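Local coordinates for protein prolyl oligopeptidase (PDB 1YR2) that probably cleaves oligopeptides on the carboxyl side of proline, and more slowly of alanine, as a serine endopeptidase of the prolyl oligopeptidase family, at residues E367-S379 and A409-A421. Residues are numbered along the deposited sequence; the frame is centred on the assembly and turned at random.
Sequences ESVGIAGNRLFAS and ASGLSGRPGDRHA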
ATOM      1  N   GLU A 367      -1.601  -9.752 -10.386  1.00 15.11           N
ATOM      2  CA  GLU A 367      -1.552  -9.630  -8.953  1.00 18.42           C
ATOM      3  C   GLU A 367      -2.358 -10.732  -8.220  1.00 18.36           C
ATOM      4  O   GLU A 367      -1.855 -11.320  -7.269  1.00 18.83           O
ATOM      5  CB  GLU A 367      -2.104  -8.240  -8.621  1.00 19.97           C
ATOM      6  CG  GLU A 367      -1.881  -7.702  -7.251  1.00 28.69           C
ATOM      7  CD  GLU A 367      -2.087  -6.171  -7.241  1.00 33.41           C
ATOM      8  OE1 GLU A 367      -3.226  -5.673  -7.586  1.00 31.89           O
ATOM      9  OE2 GLU A 367      -1.074  -5.494  -6.930  1.00 37.10           O
ATOM     10  N   SER A 368      -3.560 -11.049  -8.699  1.00 15.15           N
ATOM     11  CA  SER A 368      -4.458 -11.959  -7.964  1.00 16.11           C
ATOM     12  C   SER A 368      -5.591 -12.372  -8.907  1.00 14.79           C
ATOM     13  O   SER A 368      -5.872 -11.671  -9.904  1.00 12.80           O
ATOM     14  CB  SER A 368      -5.025 -11.300  -6.673  1.00 16.52           C
ATOM     15  OG  SER A 368      -5.885 -10.243  -7.029  1.00 21.70           O
ATOM     16  N   VAL A 369      -6.190 -13.511  -8.606  1.00 14.26           N
ATOM     17  CA  VAL A 369      -7.259 -14.070  -9.416  1.00 13.07           C
ATOM     18  C   VAL A 369      -8.270 -14.644  -8.467  1.00 13.78           C
ATOM     19  O   VAL A 369      -7.889 -15.206  -7.473  1.00 13.98           O
ATOM     20  CB  VAL A 369      -6.741 -15.177 -10.332  1.00 13.11           C
ATOM     21  CG1 VAL A 369      -7.875 -15.880 -10.975  1.00 13.16           C
ATOM     22  CG2 VAL A 369      -5.841 -14.613 -11.393  1.00 12.46           C
ATOM     23  N   GLY A 370      -9.545 -14.487  -8.765  1.00 13.41           N
ATOM     24  CA  GLY A 370     -10.587 -15.175  -8.042  1.00 13.99           C
ATOM     25  C   GLY A 370     -11.596 -15.734  -9.008  1.00 12.51           C
ATOM     26  O   GLY A 370     -11.696 -15.296 -10.160  1.00 13.13           O
ATOM     27  N   ILE A 371     -12.390 -16.698  -8.551  1.00 12.34           N
ATOM     28  CA  ILE A 371     -13.437 -17.247  -9.352  1.00 13.73           C
ATOM     29  C   ILE A 371     -14.800 -16.891  -8.741  1.00 13.08           C
ATOM     30  O   ILE A 371     -14.988 -17.014  -7.526  1.00 13.90           O
ATOM     31  CB  ILE A 371     -13.270 -18.759  -9.515  1.00 13.42           C
ATOM     32  CG1 ILE A 371     -12.101 -19.046 -10.465  1.00 15.42           C
ATOM     33  CG2 ILE A 371     -14.510 -19.352 -10.153  1.00 15.05           C
ATOM     34  CD1 ILE A 371     -11.692 -20.560 -10.618  1.00 15.04           C
ATOM     35  N   ALA A 372     -15.715 -16.427  -9.590  1.00 12.95           N
ATOM     36  CA  ALA A 372     -17.089 -16.133  -9.159  1.00 13.86           C
ATOM     37  C   ALA A 372     -18.050 -16.313 -10.310  1.00 13.56           C
ATOM     38  O   ALA A 372     -17.739 -15.991 -11.450  1.00 12.58           O
ATOM     39  CB  ALA A 372     -17.179 -14.697  -8.585  1.00 15.07           C
ATOM     40  N   GLY A 373     -19.240 -16.844 -10.013  1.00 14.90           N
ATOM     41  CA  GLY A 373     -20.229 -17.064 -11.045  1.00 16.99           C
ATOM     42  C   GLY A 373     -19.641 -18.182 -11.900  1.00 18.23           C
ATOM     43  O   GLY A 373     -19.281 -19.236 -11.358  1.00 20.54           O
ATOM     44  N   ASN A 374     -19.441 -17.942 -13.184  1.00 19.70           N
ATOM     45  CA  ASN A 374     -18.815 -18.965 -14.044  1.00 21.56           C
ATOM     46  C   ASN A 374     -17.539 -18.448 -14.667  1.00 19.72           C
ATOM     47  O   ASN A 374     -17.155 -18.926 -15.706  1.00 20.05           O
ATOM     48  CB  ASN A 374     -19.748 -19.428 -15.172  1.00 23.41           C
ATOM     49  CG  ASN A 374     -20.971 -20.136 -14.645  1.00 29.54           C
ATOM     50  OD1 ASN A 374     -20.891 -20.899 -13.646  1.00 39.45           O
ATOM     51  ND2 ASN A 374     -22.121 -19.854 -15.247  1.00 33.95           N
ATOM     52  N   ARG A 375     -16.857 -17.535 -13.971  1.00 17.94           N
ATOM     53  CA  ARG A 375     -15.766 -16.779 -14.551  1.00 15.98           C
ATOM     54  C   ARG A 375     -14.560 -16.605 -13.653  1.00 14.80           C
ATOM     55  O   ARG A 375     -14.630 -16.626 -12.390  1.00 13.97           O
ATOM     56  CB  ARG A 375     -16.287 -15.413 -14.957  1.00 16.84           C
ATOM     57  CG  ARG A 375     -17.118 -15.414 -16.192  1.00 18.62           C
ATOM     58  CD  ARG A 375     -17.725 -14.074 -16.478  1.00 20.63           C
ATOM     59  NE  ARG A 375     -18.267 -13.984 -17.832  1.00 17.94           N
ATOM     60  CZ  ARG A 375     -18.759 -12.854 -18.352  1.00 18.26           C
ATOM     61  NH1 ARG A 375     -18.817 -11.720 -17.637  1.00 17.97           N
ATOM     62  NH2 ARG A 375     -19.153 -12.828 -19.598  1.00 22.68           N
ATOM     63  N   LEU A 376     -13.425 -16.410 -14.313  1.00 12.30           N
ATOM     64  CA  LEU A 376     -12.202 -15.961 -13.676  1.00 12.57           C
ATOM     65  C   LEU A 376     -12.143 -14.454 -13.724  1.00 11.78           C
ATOM     66  O   LEU A 376     -12.449 -13.865 -14.744  1.00 10.07           O
ATOM     67  CB  LEU A 376     -10.969 -16.476 -14.422  1.00 13.16           C
ATOM     68  CG  LEU A 376     -10.671 -17.960 -14.382  1.00 15.54           C
ATOM     69  CD1 LEU A 376      -9.835 -18.361 -15.583  1.00 17.12           C
ATOM     70  CD2 LEU A 376      -9.916 -18.265 -13.055  1.00 16.16           C
ATOM     71  N   PHE A 377     -11.756 -13.849 -12.622  1.00 10.68           N
ATOM     72  CA  PHE A 377     -11.503 -12.395 -12.551  1.00 10.78           C
ATOM     73  C   PHE A 377     -10.043 -12.173 -12.171  1.00 11.08           C
ATOM     74  O   PHE A 377      -9.606 -12.497 -11.042  1.00 13.15           O
ATOM     75  CB  PHE A 377     -12.483 -11.729 -11.577  1.00 10.61           C
ATOM     76  CG  PHE A 377     -13.888 -11.795 -12.053  1.00 10.96           C
ATOM     77  CD1 PHE A 377     -14.361 -10.872 -12.997  1.00 10.69           C
ATOM     78  CD2 PHE A 377     -14.670 -12.879 -11.715  1.00  9.75           C
ATOM     79  CE1 PHE A 377     -15.647 -10.965 -13.501  1.00 14.80           C
ATOM     80  CE2 PHE A 377     -15.935 -13.010 -12.205  1.00 10.82           C
ATOM     81  CZ  PHE A 377     -16.448 -12.056 -13.119  1.00 12.76           C
ATOM     82  N   ALA A 378      -9.303 -11.542 -13.067  1.00 10.04           N
ATOM     83  CA  ALA A 378      -7.832 -11.444 -12.979  1.00 10.46           C
ATOM     84  C   ALA A 378      -7.462  -9.977 -12.803  1.00 11.02           C
ATOM     85  O   ALA A 378      -7.786  -9.173 -13.663  1.00 10.85           O
ATOM     86  CB  ALA A 378      -7.198 -11.988 -14.239  1.00  9.47           C
ATOM     87  N   SER A 379      -6.861  -9.636 -11.652  1.00 10.05           N
ATOM     88  CA  SER A 379      -6.445  -8.288 -11.359  1.00 11.14           C
ATOM     89  C   SER A 379      -4.990  -8.025 -11.780  1.00 10.59           C
ATOM     90  O   SER A 379      -4.040  -8.573 -11.204  1.00 11.54           O
ATOM     91  CB  SER A 379      -6.628  -8.002  -9.859  1.00 12.14           C
ATOM     92  OG  SER A 379      -7.998  -8.042  -9.578  1.00 14.69           O
ATOM     93  N   ALA A 409      -7.625  -2.298  -7.384  1.00 15.77           N
ATOM     94  CA  ALA A 409      -8.540  -3.348  -6.932  1.00 19.05           C
ATOM     95  C   ALA A 409      -7.766  -4.289  -6.004  1.00 22.90           C
ATOM     96  O   ALA A 409      -6.659  -4.724  -6.307  1.00 24.92           O
ATOM     97  CB  ALA A 409      -9.109  -4.115  -8.076  1.00 21.58           C
ATOM     98  N   SER A 410      -8.313  -4.556  -4.836  1.00 24.57           N
ATOM     99  CA  SER A 410      -7.730  -5.583  -3.992  1.00 27.51           C
ATOM    100  C   SER A 410      -8.524  -6.841  -4.220  1.00 27.18           C
ATOM    101  O   SER A 410      -8.567  -7.373  -5.335  1.00 32.64           O
ATOM    102  CB  SER A 410      -7.697  -5.115  -2.561  1.00 28.84           C
ATOM    103  OG  SER A 410      -7.023  -3.871  -2.555  1.00 32.86           O
ATOM    104  N   GLY A 411      -9.107  -7.365  -3.199  1.00 26.62           N
ATOM    105  CA  GLY A 411      -9.620  -8.694  -3.290  1.00 23.11           C
ATOM    106  C   GLY A 411     -10.957  -8.804  -4.018  1.00 21.60           C
ATOM    107  O   GLY A 411     -11.660  -7.800  -4.336  1.00 19.05           O
ATOM    108  N   LEU A 412     -11.300 -10.040  -4.217  1.00 19.92           N
ATOM    109  CA  LEU A 412     -12.572 -10.453  -4.767  1.00 21.60           C
ATOM    110  C   LEU A 412     -13.165 -11.457  -3.784  1.00 21.18           C
ATOM    111  O   LEU A 412     -12.424 -12.238  -3.178  1.00 20.28           O
ATOM    112  CB  LEU A 412     -12.346 -11.149  -6.075  1.00 22.18           C
ATOM    113  CG  LEU A 412     -13.605 -11.529  -6.859  1.00 26.16           C
ATOM    114  CD1 LEU A 412     -13.897 -10.435  -7.839  1.00 28.60           C
ATOM    115  CD2 LEU A 412     -13.452 -12.851  -7.566  1.00 27.35           C
ATOM    116  N   SER A 413     -14.474 -11.411  -3.592  1.00 19.08           N
ATOM    117  CA  SER A 413     -15.157 -12.462  -2.887  1.00 18.27           C
ATOM    118  C   SER A 413     -16.335 -12.901  -3.745  1.00 17.89           C
ATOM    119  O   SER A 413     -16.893 -12.135  -4.560  1.00 14.91           O
ATOM    120  CB  SER A 413     -15.558 -12.033  -1.478  1.00 19.56           C
ATOM    121  OG  SER A 413     -16.594 -11.054  -1.421  1.00 19.53           O
ATOM    122  N   GLY A 414     -16.641 -14.174  -3.606  1.00 17.81           N
ATOM    123  CA  GLY A 414     -17.689 -14.806  -4.386  1.00 17.97           C
ATOM    124  C   GLY A 414     -17.319 -16.272  -4.534  1.00 17.63           C
ATOM    125  O   GLY A 414     -16.269 -16.717  -4.086  1.00 18.03           O
ATOM    126  N   ARG A 415     -18.237 -17.020  -5.090  1.00 18.64           N
ATOM    127  CA  ARG A 415     -18.105 -18.461  -5.206  1.00 18.52           C
ATOM    128  C   ARG A 415     -18.562 -18.862  -6.626  1.00 17.80           C
ATOM    129  O   ARG A 415     -19.448 -18.228  -7.218  1.00 15.70           O
ATOM    130  CB  ARG A 415     -19.054 -19.120  -4.200  1.00 19.52           C
ATOM    131  CG  ARG A 415     -18.667 -19.016  -2.760  1.00 25.23           C
ATOM    132  CD  ARG A 415     -19.697 -19.680  -1.840  1.00 31.16           C
ATOM    133  NE  ARG A 415     -21.041 -19.083  -1.980  1.00 33.80           N
ATOM    134  CZ  ARG A 415     -22.176 -19.672  -1.563  1.00 36.28           C
ATOM    135  NH1 ARG A 415     -22.134 -20.871  -0.980  1.00 37.94           N
ATOM    136  NH2 ARG A 415     -23.360 -19.073  -1.712  1.00 35.56           N
ATOM    137  N   PRO A 416     -18.020 -19.950  -7.133  1.00 17.68           N
ATOM    138  CA  PRO A 416     -18.528 -20.519  -8.366  1.00 19.40           C
ATOM    139  C   PRO A 416     -20.006 -20.858  -8.197  1.00 20.34           C
ATOM    140  O   PRO A 416     -20.415 -21.333  -7.159  1.00 23.63           O
ATOM    141  CB  PRO A 416     -17.712 -21.807  -8.522  1.00 19.80           C
ATOM    142  CG  PRO A 416     -16.550 -21.641  -7.746  1.00 17.27           C
ATOM    143  CD  PRO A 416     -16.896 -20.737  -6.581  1.00 17.75           C
ATOM    144  N   GLY A 417     -20.811 -20.573  -9.188  1.00 22.36           N
ATOM    145  CA  GLY A 417     -22.233 -20.864  -9.101  1.00 22.28           C
ATOM    146  C   GLY A 417     -23.057 -19.816  -8.355  1.00 22.26           C
ATOM    147  O   GLY A 417     -24.248 -19.932  -8.344  1.00 21.69           O
ATOM    148  N   ASP A 418     -22.418 -18.843  -7.696  1.00 21.71           N
ATOM    149  CA  ASP A 418     -23.104 -17.772  -6.978  1.00 21.04           C
ATOM    150  C   ASP A 418     -23.146 -16.519  -7.880  1.00 19.77           C
ATOM    151  O   ASP A 418     -22.101 -16.098  -8.402  1.00 19.54           O
ATOM    152  CB  ASP A 418     -22.320 -17.496  -5.681  1.00 21.47           C
ATOM    153  CG  ASP A 418     -23.045 -16.594  -4.711  1.00 26.92           C
ATOM    154  OD1 ASP A 418     -23.898 -15.776  -5.130  1.00 28.78           O
ATOM    155  OD2 ASP A 418     -22.784 -16.638  -3.473  1.00 32.11           O
ATOM    156  N   ARG A 419     -24.304 -15.880  -8.001  1.00 18.86           N
ATOM    157  CA  ARG A 419     -24.452 -14.685  -8.833  1.00 20.59           C
ATOM    158  C   ARG A 419     -24.019 -13.376  -8.154  1.00 20.25           C
ATOM    159  O   ARG A 419     -23.935 -12.365  -8.811  1.00 21.98           O
ATOM    160  CB  ARG A 419     -25.893 -14.561  -9.308  1.00 22.98           C
ATOM    161  CG  ARG A 419     -26.903 -14.136  -8.239  1.00 27.19           C
ATOM    162  CD  ARG A 419     -28.317 -14.516  -8.623  1.00 37.41           C
ATOM    163  NE  ARG A 419     -29.262 -14.508  -7.505  1.00 43.10           N
ATOM    164  CZ  ARG A 419     -30.587 -14.540  -7.656  1.00 48.87           C
ATOM    165  NH1 ARG A 419     -31.131 -14.594  -8.875  1.00 50.28           N
ATOM    166  NH2 ARG A 419     -31.386 -14.528  -6.591  1.00 51.74           N
ATOM    167  N   HIS A 420     -23.751 -13.407  -6.849  1.00 17.62           N
ATOM    168  CA  HIS A 420     -23.348 -12.226  -6.084  1.00 17.54           C
ATOM    169  C   HIS A 420     -21.851 -12.347  -5.863  1.00 15.57           C
ATOM    170  O   HIS A 420     -21.361 -13.342  -5.291  1.00 13.69           O
ATOM    171  CB  HIS A 420     -24.073 -12.155  -4.738  1.00 19.03           C
ATOM    172  CG  HIS A 420     -25.545 -11.961  -4.874  1.00 22.64           C
ATOM    173  ND1 HIS A 420     -26.086 -10.928  -5.614  1.00 32.58           N
ATOM    174  CD2 HIS A 420     -26.586 -12.713  -4.449  1.00 27.15           C
ATOM    175  CE1 HIS A 420     -27.406 -11.042  -5.617  1.00 31.26           C
ATOM    176  NE2 HIS A 420     -27.731 -12.108  -4.902  1.00 30.03           N
ATOM    177  N   ALA A 421     -21.119 -11.395  -6.407  1.00 13.34           N
ATOM    178  CA  ALA A 421     -19.696 -11.260  -6.111  1.00 13.21           C
ATOM    179  C   ALA A 421     -19.378  -9.840  -5.634  1.00 11.82           C
ATOM    180  O   ALA A 421     -20.227  -8.959  -5.682  1.00 12.72           O
ATOM    181  CB  ALA A 421     -18.874 -11.622  -7.339  1.00 12.66           C
TER
HETATM  182  O   HOH W   1      -5.508  -7.143  -6.311  1.00 44.89           O
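L412 meets G370 because its CG stands anti to the backbone N (chi1 -174°), which sends the isobutyl group across the gap between two propeller blades; CD2 stops 3.7 Å from G370 CA, while CD1 lies 4.2 Å from F377 CB. The first torsion of I371 turns CG2 away from its own N and onto P416 CG at 3.9 Å, the two side chains crossing at about a right angle. A372 CB touches A421 CB at 3.7 Å. Strands 367-372 and 409-413 run at 17° with axes 7.0 Å apart, too far for pairing within one sheet: they are the first strands of successive four-stranded blades. The direct backbone bonds between the two segments lie at the type II' turn A372-R375 and the type II turn R415-D418. G373 N donates to R415 O (3.1 Å) from above the carbonyl plane, D418 N reaching the same oxygen from the opposite face, and G417 N donates to G373 O (3.0 Å, 165° at the hydrogen). An R415-D418 salt bridge spans the type II turn. At the other end, a water within hydrogen-bonding distance of E367 OE1, S368 OG and A409 O links the segments. The chemistry thus implies an apolar middle between a backbone-bonded turn end and a water-bridged polar end.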